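Local coordinates for protein alcohol dehydrogenase, zinc-containing (Thermotoga maritima, PDB 3IP1) that catalyses the NAD(+)-dependent oxidation of scyllo-inosose to 3-dehydro-scyllo-inosose, using zinc, and probably serves in myo-inositol breakdown, at residues 30-33 and 34-37; 70-73 and 74-78; 150-153 and 154-157; 377-380 and 381-384. All blocks are in the same frame, centred on the assembly; numbering follows the deposited sequence.

How the interactions relate
The four contacts follow one another along the chain; none nests in or crosses another. Interaction 1 closes a turn in the loop between strands 3-12 and 37-38. Interaction 2 covers most of helix 69-75, which carries two residues probably belonging to the active site, and the chain leaving it. Interaction 3 closes the turn after strand 151-152. Interaction 4 lies on helix 376-382, between strands 369-371 and 392-395. Helix 69-75 lies between two of the others: Met-74 packs on Phe-155 of interaction 3, and Val-72 and Ala-75 pack on Leu-383 and Ile-380 of interaction 4. Trp-31 of interaction 1 touches Leu-150 of interaction 3.

Interaction 1. Residues 30-33 and 34-37; sequences TWLG and SKVW
Thr-30 meets Val-36 and Trp-37 where the chain folds back before strand 37-38. CB of Thr-30 lies 4.0 Å from CG2 of Val-36. With chi1 at -176°, OG1 of Thr-30 points away from its own N. It accepts from the backbone N of Leu-32, 2.9 Å from OG1 of Thr-30, which makes an ST turn. This torsion sends the methyl CG2 the other way, between the backbone N and the carbonyl carbon. There CG2 of Thr-30 sits 3.7 Å from CB of Val-36, the two side chains meeting tip to tip. The same CG2 of Thr-30 lies 3.4 Å from NE1 of Trp-37, and those two side chains slide past each other in opposite directions. NE1 is hydrogen-bonded to O of Thr-89. With an alanine here both branches go, which is likely to leave the N-H of Leu-32 without its acceptor and open a gap beside Val-36 and the indole.

The backbone closes the turn. N of Trp-37 reaches O of Gly-33 nearly along the C=O axis at 3.0 Å. N of Val-36 donates to the same O of Gly-33 from above the carbonyl plane, at 2.9 Å. The N of Lys-35 bonds to O of Leu-32. CB of Leu-32 also lies against CG of Lys-35, whose NZ makes a salt bridge with Glu-17. Thr-30 and Val-36 also touch Phe-18 and Trp-12 of strand 3-12.

Thr-30 thus uses its two branches for different work. The hydroxyl holds the chain in a turn, while the methyl adds to the buried apolar packing with Val-36 and Trp-37.

Interaction 2. Residues 70-73 and 74-78; sequences SDVH and MAQTD
His-73 and Gln-76 are joined through a water near the C-terminal part of helix 69-75, in the GroES-like domain of this zinc-containing alcohol dehydrogenase. NE2 of His-73 lies 3.0 Å from water 1, which sits at the ring edge in its plane. Water 1 donates to OE1 of Gln-76 at 2.9 Å. A chi1 of -177° swings CG of Gln-76 beside the carbonyl carbon, and the extended chain carries OE1 back alongside the imidazole. Ring and amide planes are 49° apart. His-73 and Ser-70 are probably members of a charge relay system.

Among the backbone bonds, N of Met-74 donates four residues back to O of Ser-70 at 2.9 Å. N of Ala-75 bonds three residues back to O of Val-72, and only weakly four back to O of Asp-71.

The remaining contacts are packing. The selenomethionine Met-74 bends at its last torsion, and its CE comes 3.4 Å from OD1 of Asp-71. OD2 of Asp-71 accepts from the backbone N of Cys-68, a zinc ligand. CG1 of Val-72 touches OE1 of Gln-76 at 3.8 Å.

Met-74 and Ala-75 pack on Leu-8 of strand 3-12, and Ala-75 also on Val-42 of strand 40-47. Val-72 meets Leu-383, next to helix 376-382.

Interaction 3. Residues 150-153 and 154-157; sequences LNEL and GFNV
The backbone oxygen of Glu-152 accepts three bonds from the turn that follows it. N of Asn-156 lies in the carbonyl plane, 3.0 Å from O of Glu-152, with an N-H...O angle of 166°. N of Phe-155 and N of Val-157 reach O of Glu-152 from opposite sides of that plane. Gly-154 has a positive phi of 76°, which favours glycine, and its N donates to O of Val-157. A single beta bridge pairs Leu-153 with Val-157.

Asn-156 grips the strand with its whole amide. Its OD1 accepts from the backbone N of Glu-152 at 2.8 Å. Its ND2 donates to OD1 of Asn-151 at 2.9 Å, on a lone pair and in the carbonyl plane. The two amides are nearly coplanar, 19° apart, although the side chains cross at about a right angle. These bonds fix the rotation of the Asn-156 amide. CB of Asn-151 also packs 3.7 Å from CG2 of Val-157.

Phe-155 sets its CB against CB of Glu-152 and directs its ring toward a metal site, occupied here by cadmium, where it meets the ligand His-97. Within the GroES-like domain, the turn joins strand 151-152, paired with strand 130-131, to helix 69-75, where the Phe-155 ring touches Ser-70 and Met-74.

Interaction 4. Residues 377-380 and 381-384; sequences PEYI and KRLQ
The guanidinium of Arg-382 is met on one face by the ring of Tyr-379 and at its edge by the carboxylate of Glu-378. All three residues are on helix 376-382 of a beta-alpha-beta unit, between strands 369-371 and 392-395. CE1 of Tyr-379 sits over the centre of the Arg-382 guanidinium, 3.6 Å above its plane. The two planes are 30° apart. OE2 of Glu-378 lies in the guanidinium plane, 2.7 Å from NH2 of Arg-382, and the pair forms an i to i+4 salt bridge. The hydrogen bond within it is weak, with an N-H...O angle of only 116°. Carboxylate and guanidinium are nearly coplanar.

Glu-378 and Arg-382 lie side by side, pointing the same way. The Arg-382 chain leaves with CG turned from its N (chi1 -159°) and bends at the next two torsions, which brings the guanidinium beside the Tyr-379 ring. OH of Tyr-379 has its own partner, NZ of Lys-369. Putting an alanine in place of the arginine would probably leave Glu-378 without its positive mate and take away the group packed against Tyr-379.

The backbone shows regular helical bonds. N of Arg-382 donates to O of Glu-378, and N of Leu-383 to O of Tyr-379. On other sides of the helix, Pro-377 packs on strand 40-47, and Ile-380 on helix 69-75.

A water joins the backbone of Ile-380 to the side chain of Gln-384. Water 2 donates to O of Ile-380 at 2.9 Å and accepts from NE2 of Gln-384 at 2.8 Å.

Interaction 1. Residues 30-33 and 34-37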
loop_
_atom_site.group_PDB
_atom_site.type_symbol
_atom_site.label_atom_id
_atom_site.label_comp_id
_atom_site.label_asym_id
_atom_site.label_seq_id
_atom_site.Cartn_x
_atom_site.Cartn_y
_atom_site.Cartn_z
ATOM N N THR A 30 30.587 -9.708 20.134
ATOM C CA THR A 30 29.378 -10.468 20.422
ATOM C C THR A 30 28.118 -9.740 19.979
ATOM O O THR A 30 28.084 -8.502 19.970
ATOM C CB THR A 30 29.258 -10.864 21.931
ATOM O OG1 THR A 30 28.095 -11.677 22.113
ATOM C CG2 THR A 30 29.141 -9.651 22.819
ATOM N N TRP A 31 27.082 -10.522 19.643
ATOM C CA TRP A 31 25.747 -9.978 19.407
ATOM C C TRP A 31 24.973 -9.756 20.711
ATOM O O TRP A 31 23.946 -9.075 20.707
ATOM C CB TRP A 31 24.966 -10.851 18.413
ATOM C CG TRP A 31 25.288 -10.441 16.991
ATOM C CD1 TRP A 31 26.386 -10.806 16.244
ATOM C CD2 TRP A 31 24.526 -9.550 16.174
ATOM N NE1 TRP A 31 26.341 -10.195 15.001
ATOM C CE2 TRP A 31 25.215 -9.415 14.937
ATOM C CE3 TRP A 31 23.324 -8.835 16.367
ATOM C CZ2 TRP A 31 24.732 -8.608 13.891
ATOM C CZ3 TRP A 31 22.842 -8.028 15.318
ATOM C CH2 TRP A 31 23.550 -7.927 14.102
ATOM N N LEU A 32 25.514 -10.285 21.826
ATOM C CA LEU A 32 24.893 -10.152 23.154
ATOM C C LEU A 32 25.748 -9.414 24.209
ATOM O O LEU A 32 26.215 -10.000 25.204
ATOM C CB LEU A 32 24.450 -11.526 23.674
ATOM C CG LEU A 32 23.271 -12.186 22.955
ATOM C CD1 LEU A 32 23.102 -13.622 23.441
ATOM C CD2 LEU A 32 21.955 -11.359 23.148
ATOM N N GLY A 33 25.907 -8.110 24.007
ATOM C CA GLY A 33 26.786 -7.297 24.848
ATOM C C GLY A 33 26.717 -7.568 26.339
ATOM O O GLY A 33 27.730 -7.873 26.973
ATOM N N SER A 34 25.520 -7.467 26.896
ATOM C CA SER A 34 25.350 -7.487 28.331
ATOM C C SER A 34 25.604 -8.869 28.941
ATOM O O SER A 34 25.717 -9.001 30.152
ATOM C CB SER A 34 23.961 -6.979 28.697
ATOM O OG SER A 34 22.989 -7.812 28.111
ATOM N N LYS A 35 25.692 -9.891 28.103
ATOM C CA LYS A 35 26.004 -11.244 28.555
ATOM C C LYS A 35 27.508 -11.514 28.554
ATOM O O LYS A 35 27.935 -12.585 28.981
ATOM C CB LYS A 35 25.330 -12.288 27.648
ATOM C CG LYS A 35 23.810 -12.181 27.587
ATOM C CD LYS A 35 23.190 -12.435 28.957
ATOM C CE LYS A 35 21.736 -12.857 28.826
ATOM N NZ LYS A 35 21.120 -12.995 30.168
ATOM N N VAL A 36 28.297 -10.557 28.056
ATOM C CA VAL A 36 29.704 -10.813 27.761
ATOM C C VAL A 36 30.675 -9.780 28.337
ATOM O O VAL A 36 31.617 -10.127 29.051
ATOM C CB VAL A 36 29.908 -10.914 26.241
ATOM C CG1 VAL A 36 31.407 -10.961 25.884
ATOM C CG2 VAL A 36 29.198 -12.151 25.701
ATOM N N TRP A 37 30.445 -8.511 28.012
ATOM C CA TRP A 37 31.362 -7.447 28.370
ATOM C C TRP A 37 31.168 -6.959 29.798
ATOM O O TRP A 37 30.050 -6.668 30.240
ATOM C CB TRP A 37 31.263 -6.280 27.373
ATOM C CG TRP A 37 31.538 -6.655 25.944
ATOM C CD1 TRP A 37 30.622 -6.713 24.935
ATOM C CD2 TRP A 37 32.805 -7.033 25.356
ATOM N NE1 TRP A 37 31.230 -7.085 23.763
ATOM C CE2 TRP A 37 32.566 -7.289 23.989
ATOM C CE3 TRP A 37 34.114 -7.174 25.853
ATOM C CZ2 TRP A 37 33.589 -7.680 23.100
ATOM C CZ3 TRP A 37 35.131 -7.553 24.972
ATOM C CH2 TRP A 37 34.860 -7.795 23.607
#

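Interaction 2. Residues 70-73 and 74-78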
loop_
_atom_site.group_PDB
_atom_site.type_symbol
_atom_site.label_atom_id
_atom_site.label_comp_id
_atom_site.label_asym_id
_atom_site.label_seq_id
_atom_site.Cartn_x
_atom_site.Cartn_y
_atom_site.Cartn_z
ATOM N N SER A 70 22.267 4.538 24.155
ATOM C CA SER A 70 23.058 3.314 23.970
ATOM C C SER A 70 24.515 3.512 24.392
ATOM O O SER A 70 25.151 2.590 24.893
ATOM C CB SER A 70 23.005 2.834 22.511
ATOM O OG SER A 70 21.759 2.235 22.201
ATOM N N ASP A 71 25.053 4.714 24.170
ATOM C CA ASP A 71 26.427 5.019 24.646
ATOM C C ASP A 71 26.505 4.963 26.161
ATOM O O ASP A 71 27.410 4.320 26.725
ATOM C CB ASP A 71 26.903 6.386 24.149
ATOM C CG ASP A 71 27.067 6.423 22.645
ATOM O OD1 ASP A 71 27.736 5.502 22.100
ATOM O OD2 ASP A 71 26.536 7.362 22.019
ATOM N N VAL A 72 25.528 5.606 26.810
ATOM C CA VAL A 72 25.374 5.559 28.264
ATOM C C VAL A 72 25.308 4.110 28.749
ATOM O O VAL A 72 26.013 3.719 29.691
ATOM C CB VAL A 72 24.122 6.367 28.702
ATOM C CG1 VAL A 72 23.889 6.294 30.214
ATOM C CG2 VAL A 72 24.261 7.811 28.233
ATOM N N HIS A 73 24.514 3.301 28.057
ATOM C CA HIS A 73 24.275 1.921 28.472
ATOM C C HIS A 73 25.432 0.962 28.206
ATOM O O HIS A 73 25.575 -0.049 28.917
ATOM C CB HIS A 73 22.951 1.402 27.895
ATOM C CG HIS A 73 21.754 2.099 28.466
ATOM N ND1 HIS A 73 20.509 2.073 27.869
ATOM C CD2 HIS A 73 21.620 2.858 29.580
ATOM C CE1 HIS A 73 19.660 2.776 28.596
ATOM N NE2 HIS A 73 20.310 3.265 29.639
HETATM N N MSE A 74 26.261 1.282 27.209
HETATM C CA MSE A 74 27.498 0.533 27.002
HETATM C C MSE A 74 28.522 0.733 28.122
HETATM O O MSE A 74 29.290 -0.181 28.412
HETATM C CB MSE A 74 28.107 0.815 25.622
HETATM C CG MSE A 74 27.513 -0.031 24.485
HETATM SE SE MSE A 74 28.393 0.346 22.772
HETATM C CE MSE A 74 27.592 2.096 22.431
ATOM N N ALA A 75 28.519 1.915 28.763
ATOM C CA ALA A 75 29.498 2.236 29.800
ATOM C C ALA A 75 28.924 2.121 31.217
ATOM O O ALA A 75 29.619 2.412 32.191
ATOM C CB ALA A 75 30.036 3.619 29.581
ATOM N N GLN A 76 27.645 1.760 31.321
ATOM C CA GLN A 76 26.980 1.595 32.602
ATOM C C GLN A 76 26.884 0.103 32.862
ATOM O O GLN A 76 26.708 -0.673 31.929
ATOM C CB GLN A 76 25.582 2.185 32.546
ATOM C CG GLN A 76 24.812 2.131 33.860
ATOM C CD GLN A 76 23.591 3.043 33.840
ATOM O OE1 GLN A 76 23.253 3.611 32.807
ATOM N NE2 GLN A 76 22.952 3.210 34.983
ATOM N N THR A 77 26.960 -0.297 34.129
ATOM C CA THR A 77 26.907 -1.729 34.464
ATOM C C THR A 77 25.810 -2.095 35.451
ATOM O O THR A 77 25.337 -1.251 36.199
ATOM C CB THR A 77 28.223 -2.218 35.081
ATOM O OG1 THR A 77 28.320 -1.702 36.408
ATOM C CG2 THR A 77 29.428 -1.760 34.257
ATOM N N ASP A 78 25.430 -3.370 35.460
ATOM C CA ASP A 78 24.607 -3.897 36.545
ATOM C C ASP A 78 25.481 -4.144 37.771
ATOM O O ASP A 78 26.686 -3.838 37.759
ATOM C CB ASP A 78 23.876 -5.166 36.117
ATOM C CG ASP A 78 24.823 -6.285 35.715
ATOM O OD1 ASP A 78 26.018 -6.245 36.114
ATOM O OD2 ASP A 78 24.367 -7.203 34.997
HETATM O O HOH W 1 20.717 4.835 32.200
#

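Interaction 3. Residues 150-153 and 154-157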
loop_
_atom_site.group_PDB
_atom_site.type_symbol
_atom_site.label_atom_id
_atom_site.label_comp_id
_atom_site.label_asym_id
_atom_site.label_seq_id
_atom_site.Cartn_x
_atom_site.Cartn_y
_atom_site.Cartn_z
ATOM N N LEU A 150 25.619 -7.133 8.951
ATOM C CA LEU A 150 25.639 -5.796 9.508
ATOM C C LEU A 150 26.853 -5.527 10.420
ATOM O O LEU A 150 27.226 -6.383 11.220
ATOM C CB LEU A 150 24.343 -5.601 10.306
ATOM C CG LEU A 150 23.995 -4.281 11.018
ATOM C CD1 LEU A 150 23.589 -3.118 10.060
ATOM C CD2 LEU A 150 22.855 -4.551 12.023
ATOM N N ASN A 151 27.452 -4.340 10.290
ATOM C CA ASN A 151 28.328 -3.770 11.316
ATOM C C ASN A 151 27.701 -2.477 11.805
ATOM O O ASN A 151 26.752 -1.968 11.193
ATOM C CB ASN A 151 29.725 -3.492 10.750
ATOM C CG ASN A 151 30.482 -4.760 10.458
ATOM O OD1 ASN A 151 31.004 -5.385 11.368
ATOM N ND2 ASN A 151 30.517 -5.172 9.187
ATOM N N GLU A 152 28.229 -1.929 12.897
ATOM C CA GLU A 152 27.624 -0.763 13.505
ATOM C C GLU A 152 28.656 0.237 13.983
ATOM O O GLU A 152 29.527 -0.067 14.819
ATOM C CB GLU A 152 26.664 -1.158 14.636
ATOM C CG GLU A 152 25.270 -1.510 14.125
ATOM C CD GLU A 152 24.302 -1.856 15.215
ATOM O OE1 GLU A 152 23.551 -0.964 15.665
ATOM O OE2 GLU A 152 24.294 -3.030 15.636
ATOM N N LEU A 153 28.544 1.434 13.423
ATOM C CA LEU A 153 29.416 2.540 13.736
ATOM C C LEU A 153 29.280 2.916 15.212
ATOM O O LEU A 153 28.178 3.169 15.683
ATOM C CB LEU A 153 29.028 3.739 12.868
ATOM C CG LEU A 153 30.015 4.892 12.902
ATOM C CD1 LEU A 153 31.238 4.551 12.044
ATOM C CD2 LEU A 153 29.306 6.138 12.418
ATOM N N GLY A 154 30.406 2.974 15.920
ATOM C CA GLY A 154 30.397 3.281 17.354
ATOM C C GLY A 154 29.958 2.135 18.249
ATOM O O GLY A 154 29.686 2.349 19.429
ATOM N N PHE A 155 29.903 0.924 17.694
ATOM C CA PHE A 155 29.582 -0.298 18.438
ATOM C C PHE A 155 30.640 -1.381 18.235
ATOM O O PHE A 155 31.168 -1.949 19.210
ATOM C CB PHE A 155 28.199 -0.824 18.051
ATOM C CG PHE A 155 27.067 0.048 18.555
ATOM C CD1 PHE A 155 26.677 1.186 17.850
ATOM C CD2 PHE A 155 26.426 -0.252 19.752
ATOM C CE1 PHE A 155 25.641 2.015 18.332
ATOM C CE2 PHE A 155 25.379 0.552 20.238
ATOM C CZ PHE A 155 24.992 1.691 19.509
ATOM N N ASN A 156 30.951 -1.666 16.975
ATOM C CA ASN A 156 32.073 -2.532 16.651
ATOM C C ASN A 156 32.946 -1.981 15.517
ATOM O O ASN A 156 33.898 -2.619 15.114
ATOM C CB ASN A 156 31.579 -3.942 16.342
ATOM C CG ASN A 156 30.881 -4.043 14.990
ATOM O OD1 ASN A 156 29.973 -3.264 14.676
ATOM N ND2 ASN A 156 31.295 -5.014 14.191
ATOM N N VAL A 157 32.605 -0.817 14.978
ATOM C CA VAL A 157 33.477 -0.132 13.998
ATOM C C VAL A 157 33.745 1.256 14.579
ATOM O O VAL A 157 32.812 1.912 15.048
ATOM C CB VAL A 157 32.821 -0.039 12.574
ATOM C CG1 VAL A 157 33.714 0.731 11.560
ATOM C CG2 VAL A 157 32.515 -1.423 12.022
#

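Interaction 4. Residues 377-380 and 381-384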
loop_
_atom_site.group_PDB
_atom_site.type_symbol
_atom_site.label_atom_id
_atom_site.label_comp_id
_atom_site.label_asym_id
_atom_site.label_seq_id
_atom_site.Cartn_x
_atom_site.Cartn_y
_atom_site.Cartn_z
ATOM N N PRO A 377 33.771 11.474 28.206
ATOM C CA PRO A 377 33.671 10.355 29.159
ATOM C C PRO A 377 32.917 10.759 30.438
ATOM O O PRO A 377 32.084 10.004 30.932
ATOM C CB PRO A 377 35.143 10.005 29.443
ATOM C CG PRO A 377 35.863 10.418 28.187
ATOM C CD PRO A 377 35.155 11.664 27.725
ATOM N N GLU A 378 33.177 11.966 30.926
ATOM C CA GLU A 378 32.518 12.485 32.124
ATOM C C GLU A 378 30.994 12.528 31.949
ATOM O O GLU A 378 30.241 12.143 32.853
ATOM C CB GLU A 378 33.068 13.883 32.462
ATOM C CG GLU A 378 32.378 14.579 33.636
ATOM C CD GLU A 378 32.589 16.108 33.664
ATOM O OE1 GLU A 378 33.652 16.609 33.231
ATOM O OE2 GLU A 378 31.670 16.816 34.126
ATOM N N TYR A 379 30.544 12.997 30.786
ATOM C CA TYR A 379 29.109 13.146 30.544
ATOM C C TYR A 379 28.372 11.829 30.308
ATOM O O TYR A 379 27.216 11.684 30.676
ATOM C CB TYR A 379 28.844 14.171 29.431
ATOM C CG TYR A 379 28.906 15.572 29.975
ATOM C CD1 TYR A 379 27.780 16.152 30.574
ATOM C CD2 TYR A 379 30.095 16.295 29.960
ATOM C CE1 TYR A 379 27.835 17.433 31.125
ATOM C CE2 TYR A 379 30.162 17.591 30.511
ATOM C CZ TYR A 379 29.033 18.141 31.096
ATOM O OH TYR A 379 29.077 19.409 31.631
ATOM N N ILE A 380 29.049 10.880 29.680
ATOM C CA ILE A 380 28.526 9.531 29.517
ATOM C C ILE A 380 28.226 8.925 30.898
ATOM O O ILE A 380 27.219 8.240 31.076
ATOM C CB ILE A 380 29.533 8.654 28.713
ATOM C CG1 ILE A 380 29.499 9.045 27.236
ATOM C CG2 ILE A 380 29.265 7.155 28.883
ATOM C CD1 ILE A 380 30.451 8.221 26.349
ATOM N N LYS A 381 29.108 9.186 31.860
ATOM C CA LYS A 381 28.902 8.790 33.247
ATOM C C LYS A 381 27.765 9.588 33.937
ATOM O O LYS A 381 26.879 9.024 34.596
ATOM C CB LYS A 381 30.234 8.935 34.015
ATOM C CG LYS A 381 30.113 9.320 35.517
ATOM C CD LYS A 381 30.441 8.168 36.458
ATOM C CE LYS A 381 29.433 7.035 36.365
ATOM N NZ LYS A 381 29.390 6.210 37.625
ATOM N N ARG A 382 27.800 10.901 33.786
ATOM C CA ARG A 382 26.812 11.778 34.406
ATOM C C ARG A 382 25.395 11.437 33.945
ATOM O O ARG A 382 24.451 11.468 34.736
ATOM C CB ARG A 382 27.167 13.206 34.049
ATOM C CG ARG A 382 26.613 14.272 34.951
ATOM C CD ARG A 382 27.658 15.361 34.989
ATOM N NE ARG A 382 27.090 16.706 34.913
ATOM C CZ ARG A 382 27.818 17.812 34.756
ATOM N NH1 ARG A 382 27.217 19.000 34.706
ATOM N NH2 ARG A 382 29.149 17.734 34.654
ATOM N N LEU A 383 25.259 11.065 32.671
ATOM C CA LEU A 383 23.947 10.747 32.090
ATOM C C LEU A 383 23.298 9.507 32.694
ATOM O O LEU A 383 22.115 9.276 32.490
ATOM C CB LEU A 383 24.037 10.603 30.562
ATOM C CG LEU A 383 24.056 11.895 29.744
ATOM C CD1 LEU A 383 24.442 11.601 28.298
ATOM C CD2 LEU A 383 22.711 12.615 29.807
ATOM N N GLN A 384 24.064 8.702 33.428
ATOM C CA GLN A 384 23.473 7.589 34.174
ATOM C C GLN A 384 22.433 8.097 35.177
ATOM O O GLN A 384 21.463 7.413 35.454
ATOM C CB GLN A 384 24.540 6.742 34.888
ATOM C CG GLN A 384 25.557 6.067 33.960
ATOM C CD GLN A 384 26.657 5.304 34.707
ATOM O OE1 GLN A 384 26.618 5.158 35.923
ATOM N NE2 GLN A 384 27.640 4.819 33.970
HETATM O O HOH W 2 27.498 5.354 31.270
#